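PDB 4R4X: pngf-ii from Elizabethkingia meningoseptica, which probably removes N-linked glycans from glycoproteins by hydrolysing the amide bond that joins the sugar to its asparagine, acting as a peptide:N-glycosidase. Local coordinates for residues N213-L218 against M389-Q394; V513-G518 against S526-S531. All coordinates share one frame; numbering follows the deposited sequence.

Both contacts reach the same antiparallel sheet, but through different strands, and their centres lie about 21 Å apart. Interaction 1 sets the start of strand 216-222 against the loop that follows strand 378-384; it buries 189 Å², mostly through residues shielded from solvent, and combines a few side-chain contacts with one bridging water. Interaction 2 is larger, 326 Å², and joins strand 527-537 to the loop that follows strand 507-514, a strand of a second sheet. Here an aromatic face gives apolar packing at the buried end, while at the more exposed loop end a glutamine amide lies against a backbone carbonyl and a water bridges two backbones. The nearest atoms of the two interactions are about 7 Å apart, so they do not touch.

Interaction 1: residues N213-L218 against M389-Q394; sequences NGTIIL and MEMAGQ
T215 and M391 meet with their side chains crossing at about a right angle, the threonine using both of its branches. CG2 of T215 lies 4.0 Å from SE of M391 (selenomethionine in this crystal), while OG1 of T215 is 3.9 Å from CB of M391. The threonine's rotation (chi1 59°) turns OG1 to a bridging water and leaves CG2 for the selenium. OG1 bonds to G212 O and also receives a bond from the water, 2.9 Å away, which in turn accepts from N of M391; a small side chain with one methyl and one hydroxyl serves both needs. T215 and I216 together face the last residue of strand 209-211, a classic beta bulge in the sheet. From the bulge, I216 extends CD1 to 4.2 Å from CG of M389, and both side chains also pack on L266 of helix 262-268. The loop presenting M389 is drawn tight, as O of M389 accepts from both N of A392 and N of Q394. Packing is looser at N213, whose N stays 4.4 Å from O of M391. N213 and M391 are both partly exposed, whereas T215, I216 and M389 are buried, and the N213 amide leads away to D200.

Interaction 2: residues V513-G518 against S526-S531; sequences VKIPQG and SFWNVS
The indole of W528 carries I515 on one face and Q517 at its edge. CG2 of I515 stands 3.7 Å from the centroid of the five-membered ring and only 14° off the ring normal, a CH-pi contact over the face. CG2 is the isoleucine branch anti to the backbone N (CG1 takes chi1 -56°). The other branch lies over the same face, where CD1 of I515 rests 3.9 Å from CG of W528 and also touches CG1 of V530 at 4.1 Å. A beta-branched residue thus lays two methyls on one ring face. Near the ring plane, OE1 of Q517 lies 4.1 Å from CD1 of W528, and NE1 of the indole bonds to D435.

The Q517 amide is the second flat group. O of S526 sits over its face, 3.5 Å from CD, while OE1 accepts from F400 N and NE2 donates to T398 O, fixing the amide's rotation. Further out, a water bridges the backbones: it donates to O of G518 and accepts from N of S526 at 2.8 Å.

P516 centres an inverse gamma turn where the chain leaves strand 507-514, which runs between strands 406-412 and 442-446. That departing loop packs on strand 527-537, which lies in the other sheet between 416-428 and 378-384, an arrangement consistent with the jelly-roll sandwich of PNGase F, with T425 and N442 also against W528.

Interaction 1: residues N213-L218 against M389-Q394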
ATOM      1  N   ASN A 213      27.262   7.715  -4.569  1.00 15.21           N
ATOM      2  CA  ASN A 213      27.993   7.793  -3.316  1.00 15.95           C
ATOM      3  C   ASN A 213      27.108   7.454  -2.111  1.00 16.21           C
ATOM      4  O   ASN A 213      27.344   7.950  -1.020  1.00 18.45           O
ATOM      5  CB  ASN A 213      28.602   9.195  -3.173  1.00 17.42           C
ATOM      6  CG  ASN A 213      30.041   9.170  -2.692  1.00 18.32           C
ATOM      7  OD1 ASN A 213      30.843   8.398  -3.181  1.00 17.53           O
ATOM      8  ND2 ASN A 213      30.373  10.034  -1.736  1.00 19.09           N
ATOM      9  N   GLY A 214      26.104   6.599  -2.331  1.00 15.18           N
ATOM     10  CA  GLY A 214      25.189   6.121  -1.294  1.00 15.16           C
ATOM     11  C   GLY A 214      23.764   6.695  -1.364  1.00 13.69           C
ATOM     12  O   GLY A 214      22.884   6.261  -0.620  1.00 13.57           O
ATOM     13  N   THR A 215      23.541   7.676  -2.227  1.00 12.94           N
ATOM     14  CA  THR A 215      22.241   8.353  -2.294  1.00 12.82           C
ATOM     15  C   THR A 215      21.182   7.581  -3.088  1.00 12.33           C
ATOM     16  O   THR A 215      19.998   7.920  -3.042  1.00 11.71           O
ATOM     17  CB  THR A 215      22.388   9.761  -2.877  1.00 13.03           C
ATOM     18  OG1 THR A 215      22.955   9.691  -4.187  1.00 13.67           O
ATOM     19  CG2 THR A 215      23.254  10.620  -1.985  1.00 12.96           C
ATOM     20  N   ILE A 216      21.610   6.541  -3.795  1.00 12.58           N
ATOM     21  CA  ILE A 216      20.714   5.691  -4.595  1.00 13.53           C
ATOM     22  C   ILE A 216      20.952   4.233  -4.222  1.00 13.88           C
ATOM     23  O   ILE A 216      22.099   3.770  -4.250  1.00 13.64           O
ATOM     24  CB  ILE A 216      20.996   5.844  -6.092  1.00 13.79           C
ATOM     25  CG1 ILE A 216      20.955   7.319  -6.521  1.00 13.90           C
ATOM     26  CG2 ILE A 216      20.012   5.028  -6.911  1.00 14.00           C
ATOM     27  CD1 ILE A 216      21.700   7.589  -7.824  1.00 14.25           C
ATOM     28  N   ILE A 217      19.889   3.541  -3.826  1.00 13.74           N
ATOM     29  CA  ILE A 217      19.933   2.101  -3.610  1.00 14.50           C
ATOM     30  C   ILE A 217      18.981   1.397  -4.591  1.00 15.55           C
ATOM     31  O   ILE A 217      17.847   1.857  -4.822  1.00 15.53           O
ATOM     32  CB  ILE A 217      19.623   1.703  -2.144  1.00 14.34           C
ATOM     33  CG1 ILE A 217      18.243   2.193  -1.699  1.00 14.85           C
ATOM     34  CG2 ILE A 217      20.692   2.270  -1.209  1.00 15.43           C
ATOM     35  CD1 ILE A 217      17.920   1.881  -0.252  1.00 14.65           C
ATOM     36  N   LEU A 218      19.416   0.257  -5.121  1.00 15.33           N
ATOM     37  CA  LEU A 218      18.705  -0.397  -6.229  1.00 17.13           C
ATOM     38  C   LEU A 218      18.759  -1.914  -6.087  1.00 16.84           C
ATOM     39  O   LEU A 218      19.779  -2.448  -5.687  1.00 16.65           O
ATOM     40  CB  LEU A 218      19.385  -0.010  -7.542  1.00 19.15           C
ATOM     41  CG  LEU A 218      18.612  -0.342  -8.816  1.00 21.70           C
ATOM     42  CD1 LEU A 218      17.497   0.659  -8.990  1.00 22.53           C
ATOM     43  CD2 LEU A 218      19.485  -0.295 -10.066  1.00 23.01           C
HETATM   44  N   MSE A 389      20.405  11.146 -10.352  1.00 14.88           N
HETATM   45  CA  MSE A 389      21.868  11.051 -10.412  1.00 16.35           C
HETATM   46  C   MSE A 389      22.569  12.367 -10.077  1.00 16.75           C
HETATM   47  O   MSE A 389      23.674  12.636 -10.559  1.00 16.28           O
HETATM   48  CB  MSE A 389      22.253  10.497 -11.802  1.00 17.35           C
HETATM   49  CG  MSE A 389      22.074   8.988 -11.818  1.00 19.73           C
HETATM   50 SE   MSE A 389      22.495   8.328 -13.639  1.00 25.97          SE
HETATM   51  CE  MSE A 389      24.445   8.418 -13.461  1.00 23.52           C
ATOM     52  N   GLU A 390      21.931  13.172  -9.234  1.00 17.65           N
ATOM     53  CA  GLU A 390      22.509  14.433  -8.736  1.00 18.74           C
ATOM     54  C   GLU A 390      23.942  14.273  -8.213  1.00 18.69           C
ATOM     55  O   GLU A 390      24.791  15.136  -8.449  1.00 16.68           O
ATOM     56  CB  GLU A 390      21.626  14.963  -7.617  1.00 21.15           C
ATOM     57  CG  GLU A 390      22.086  16.256  -6.957  1.00 23.45           C
ATOM     58  CD  GLU A 390      21.243  16.607  -5.723  1.00 26.30           C
ATOM     59  OE1 GLU A 390      21.570  17.595  -5.039  1.00 25.86           O
ATOM     60  OE2 GLU A 390      20.257  15.893  -5.434  1.00 27.35           O
HETATM   61  N   MSE A 391      24.204  13.206  -7.495  1.00 18.42           N
HETATM   62  CA  MSE A 391      25.547  12.964  -6.914  1.00 21.44           C
HETATM   63  C   MSE A 391      26.295  11.959  -7.789  1.00 20.06           C
HETATM   64  O   MSE A 391      27.138  11.200  -7.318  1.00 20.25           O
HETATM   65  CB  MSE A 391      25.371  12.511  -5.459  1.00 23.24           C
HETATM   66  CG  MSE A 391      24.965  13.669  -4.538  1.00 27.47           C
HETATM   67 SE   MSE A 391      22.978  13.775  -4.365  1.00 39.04          SE
HETATM   68  CE  MSE A 391      22.973  15.341  -3.146  1.00 32.23           C
ATOM     69  N   ALA A 392      25.945  11.912  -9.068  1.00 19.17           N
ATOM     70  CA  ALA A 392      26.648  11.087 -10.037  1.00 18.99           C
ATOM     71  C   ALA A 392      26.744  11.770 -11.389  1.00 19.04           C
ATOM     72  O   ALA A 392      26.762  11.086 -12.411  1.00 19.15           O
ATOM     73  CB  ALA A 392      25.959   9.741 -10.177  1.00 19.63           C
ATOM     74  N   GLY A 393      26.763  13.107 -11.388  1.00 17.70           N
ATOM     75  CA  GLY A 393      27.019  13.905 -12.579  1.00 18.58           C
ATOM     76  C   GLY A 393      25.820  14.354 -13.420  1.00 18.86           C
ATOM     77  O   GLY A 393      26.002  14.954 -14.472  1.00 18.26           O
ATOM     78  N   GLN A 394      24.594  14.082 -12.977  1.00 17.51           N
ATOM     79  CA  GLN A 394      23.415  14.506 -13.765  1.00 17.60           C
ATOM     80  C   GLN A 394      23.008  15.922 -13.366  1.00 18.23           C
ATOM     81  O   GLN A 394      22.769  16.188 -12.186  1.00 16.87           O
ATOM     82  CB  GLN A 394      22.240  13.546 -13.564  1.00 17.17           C
ATOM     83  CG  GLN A 394      21.064  13.813 -14.498  1.00 16.91           C
ATOM     84  CD  GLN A 394      19.879  12.872 -14.292  1.00 16.27           C
ATOM     85  OE1 GLN A 394      19.792  12.122 -13.312  1.00 16.03           O
ATOM     86  NE2 GLN A 394      18.967  12.894 -15.245  1.00 16.30           N
TER
HETATM   87  O   HOH W   1      22.663  10.910  -6.841  1.00 14.47           O

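Interaction 2: residues V513-G518 against S526-S531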
ATOM      1  N   VAL A 513       6.420  20.501 -22.405  1.00 14.80           N
ATOM      2  CA  VAL A 513       6.172  21.213 -21.143  1.00 15.19           C
ATOM      3  C   VAL A 513       6.939  22.507 -21.132  1.00 15.03           C
ATOM      4  O   VAL A 513       8.135  22.512 -21.397  1.00 14.76           O
ATOM      5  CB  VAL A 513       6.613  20.398 -19.915  1.00 15.45           C
ATOM      6  CG1 VAL A 513       6.294  21.140 -18.614  1.00 16.15           C
ATOM      7  CG2 VAL A 513       5.929  19.047 -19.948  1.00 16.93           C
ATOM      8  N   LYS A 514       6.241  23.592 -20.804  1.00 14.82           N
ATOM      9  CA  LYS A 514       6.834  24.912 -20.671  1.00 14.45           C
ATOM     10  C   LYS A 514       6.493  25.425 -19.268  1.00 13.99           C
ATOM     11  O   LYS A 514       5.362  25.258 -18.815  1.00 13.05           O
ATOM     12  CB  LYS A 514       6.241  25.890 -21.688  1.00 15.17           C
ATOM     13  CG  LYS A 514       6.496  25.548 -23.150  1.00 16.80           C
ATOM     14  CD  LYS A 514       6.065  26.696 -24.057  1.00 17.84           C
ATOM     15  CE  LYS A 514       6.112  26.303 -25.521  1.00 19.00           C
ATOM     16  NZ  LYS A 514       5.641  27.433 -26.355  1.00 19.82           N
ATOM     17  N   ILE A 515       7.477  26.034 -18.601  1.00 13.31           N
ATOM     18  CA  ILE A 515       7.328  26.630 -17.260  1.00 13.10           C
ATOM     19  C   ILE A 515       8.181  27.903 -17.239  1.00 13.12           C
ATOM     20  O   ILE A 515       9.343  27.844 -17.662  1.00 13.50           O
ATOM     21  CB  ILE A 515       7.870  25.656 -16.176  1.00 13.41           C
ATOM     22  CG1 ILE A 515       7.177  24.297 -16.280  1.00 13.52           C
ATOM     23  CG2 ILE A 515       7.695  26.205 -14.777  1.00 13.62           C
ATOM     24  CD1 ILE A 515       7.822  23.222 -15.415  1.00 13.63           C
ATOM     25  N   PRO A 516       7.639  29.052 -16.768  1.00 14.01           N
ATOM     26  CA  PRO A 516       8.412  30.302 -16.720  1.00 14.47           C
ATOM     27  C   PRO A 516       9.363  30.306 -15.520  1.00 14.47           C
ATOM     28  O   PRO A 516       9.102  30.944 -14.491  1.00 14.06           O
ATOM     29  CB  PRO A 516       7.341  31.395 -16.617  1.00 15.11           C
ATOM     30  CG  PRO A 516       6.191  30.719 -15.982  1.00 14.73           C
ATOM     31  CD  PRO A 516       6.254  29.263 -16.331  1.00 14.12           C
ATOM     32  N   GLN A 517      10.460  29.574 -15.690  1.00 14.49           N
ATOM     33  CA  GLN A 517      11.437  29.323 -14.631  1.00 14.44           C
ATOM     34  C   GLN A 517      12.008  30.634 -14.152  1.00 14.68           C
ATOM     35  O   GLN A 517      12.268  31.538 -14.957  1.00 13.76           O
ATOM     36  CB  GLN A 517      12.540  28.444 -15.180  1.00 15.30           C
ATOM     37  CG  GLN A 517      13.638  28.042 -14.203  1.00 15.49           C
ATOM     38  CD  GLN A 517      14.570  27.060 -14.869  1.00 16.62           C
ATOM     39  OE1 GLN A 517      14.254  25.872 -14.983  1.00 16.94           O
ATOM     40  NE2 GLN A 517      15.723  27.548 -15.316  1.00 16.57           N
ATOM     41  N   GLY A 518      12.199  30.752 -12.848  1.00 14.04           N
ATOM     42  CA  GLY A 518      12.668  32.010 -12.265  1.00 15.39           C
ATOM     43  C   GLY A 518      14.155  32.194 -12.527  1.00 16.53           C
ATOM     44  O   GLY A 518      14.877  31.215 -12.771  1.00 16.76           O
ATOM     45  N   SER A 526      16.820  28.345  -9.815  1.00 16.21           N
ATOM     46  CA  SER A 526      15.541  27.664  -9.839  1.00 15.34           C
ATOM     47  C   SER A 526      15.570  26.487 -10.850  1.00 14.76           C
ATOM     48  O   SER A 526      16.282  26.510 -11.864  1.00 14.49           O
ATOM     49  CB  SER A 526      14.406  28.648 -10.148  1.00 15.03           C
ATOM     50  OG  SER A 526      14.089  29.414  -8.987  1.00 14.89           O
ATOM     51  N   PHE A 527      14.805  25.448 -10.545  1.00 13.93           N
ATOM     52  CA  PHE A 527      14.728  24.267 -11.396  1.00 13.90           C
ATOM     53  C   PHE A 527      13.474  23.474 -11.118  1.00 12.77           C
ATOM     54  O   PHE A 527      12.832  23.651 -10.070  1.00 12.85           O
ATOM     55  CB  PHE A 527      15.981  23.383 -11.255  1.00 14.33           C
ATOM     56  CG  PHE A 527      16.237  22.893  -9.852  1.00 15.60           C
ATOM     57  CD1 PHE A 527      15.753  21.660  -9.426  1.00 15.35           C
ATOM     58  CD2 PHE A 527      17.027  23.634  -8.986  1.00 16.61           C
ATOM     59  CE1 PHE A 527      16.016  21.195  -8.141  1.00 17.05           C
ATOM     60  CE2 PHE A 527      17.294  23.172  -7.706  1.00 16.61           C
ATOM     61  CZ  PHE A 527      16.781  21.955  -7.280  1.00 17.26           C
ATOM     62  N   TRP A 528      13.076  22.650 -12.090  1.00 12.34           N
ATOM     63  CA  TRP A 528      11.781  21.952 -12.019  1.00 11.70           C
ATOM     64  C   TRP A 528      11.953  20.456 -12.264  1.00 11.54           C
ATOM     65  O   TRP A 528      12.411  20.053 -13.335  1.00 11.69           O
ATOM     66  CB  TRP A 528      10.789  22.560 -13.009  1.00 11.85           C
ATOM     67  CG  TRP A 528      10.303  23.884 -12.531  1.00 12.04           C
ATOM     68  CD1 TRP A 528      10.968  25.074 -12.594  1.00 12.17           C
ATOM     69  CD2 TRP A 528       9.096  24.134 -11.818  1.00 11.89           C
ATOM     70  NE1 TRP A 528      10.232  26.056 -11.974  1.00 12.64           N
ATOM     71  CE2 TRP A 528       9.070  25.504 -11.504  1.00 12.22           C
ATOM     72  CE3 TRP A 528       8.008  23.338 -11.447  1.00 11.84           C
ATOM     73  CZ2 TRP A 528       7.996  26.096 -10.836  1.00 12.50           C
ATOM     74  CZ3 TRP A 528       6.954  23.927 -10.775  1.00 11.85           C
ATOM     75  CH2 TRP A 528       6.957  25.274 -10.462  1.00 12.01           C
ATOM     76  N   ASN A 529      11.601  19.655 -11.256  1.00 11.39           N
ATOM     77  CA  ASN A 529      11.590  18.203 -11.349  1.00 11.78           C
ATOM     78  C   ASN A 529      10.236  17.764 -11.890  1.00 12.35           C
ATOM     79  O   ASN A 529       9.222  17.830 -11.167  1.00 12.50           O
ATOM     80  CB  ASN A 529      11.803  17.567  -9.980  1.00 12.87           C
ATOM     81  CG  ASN A 529      13.218  17.689  -9.472  1.00 13.09           C
ATOM     82  OD1 ASN A 529      14.185  17.511 -10.200  1.00 13.42           O
ATOM     83  ND2 ASN A 529      13.336  17.915  -8.182  1.00 14.16           N
ATOM     84  N   VAL A 530      10.207  17.341 -13.154  1.00 12.44           N
ATOM     85  CA  VAL A 530       8.964  16.959 -13.807  1.00 12.87           C
ATOM     86  C   VAL A 530       9.106  15.594 -14.485  1.00 12.91           C
ATOM     87  O   VAL A 530      10.107  15.293 -15.164  1.00 13.27           O
ATOM     88  CB  VAL A 530       8.446  18.043 -14.790  1.00 13.15           C
ATOM     89  CG1 VAL A 530       8.436  19.421 -14.136  1.00 13.22           C
ATOM     90  CG2 VAL A 530       9.284  18.111 -16.046  1.00 13.71           C
ATOM     91  N   SER A 531       8.125  14.737 -14.242  1.00 13.44           N
ATOM     92  CA  SER A 531       8.029  13.485 -14.986  1.00 13.87           C
ATOM     93  C   SER A 531       6.657  13.303 -15.618  1.00 13.49           C
ATOM     94  O   SER A 531       5.620  13.768 -15.113  1.00 13.36           O
ATOM     95  CB  SER A 531       8.413  12.286 -14.117  1.00 13.95           C
ATOM     96  OG  SER A 531       7.366  11.944 -13.258  1.00 15.47           O
TER
HETATM   97  O   HOH W   2      17.432  30.145 -11.879  1.00 20.43           O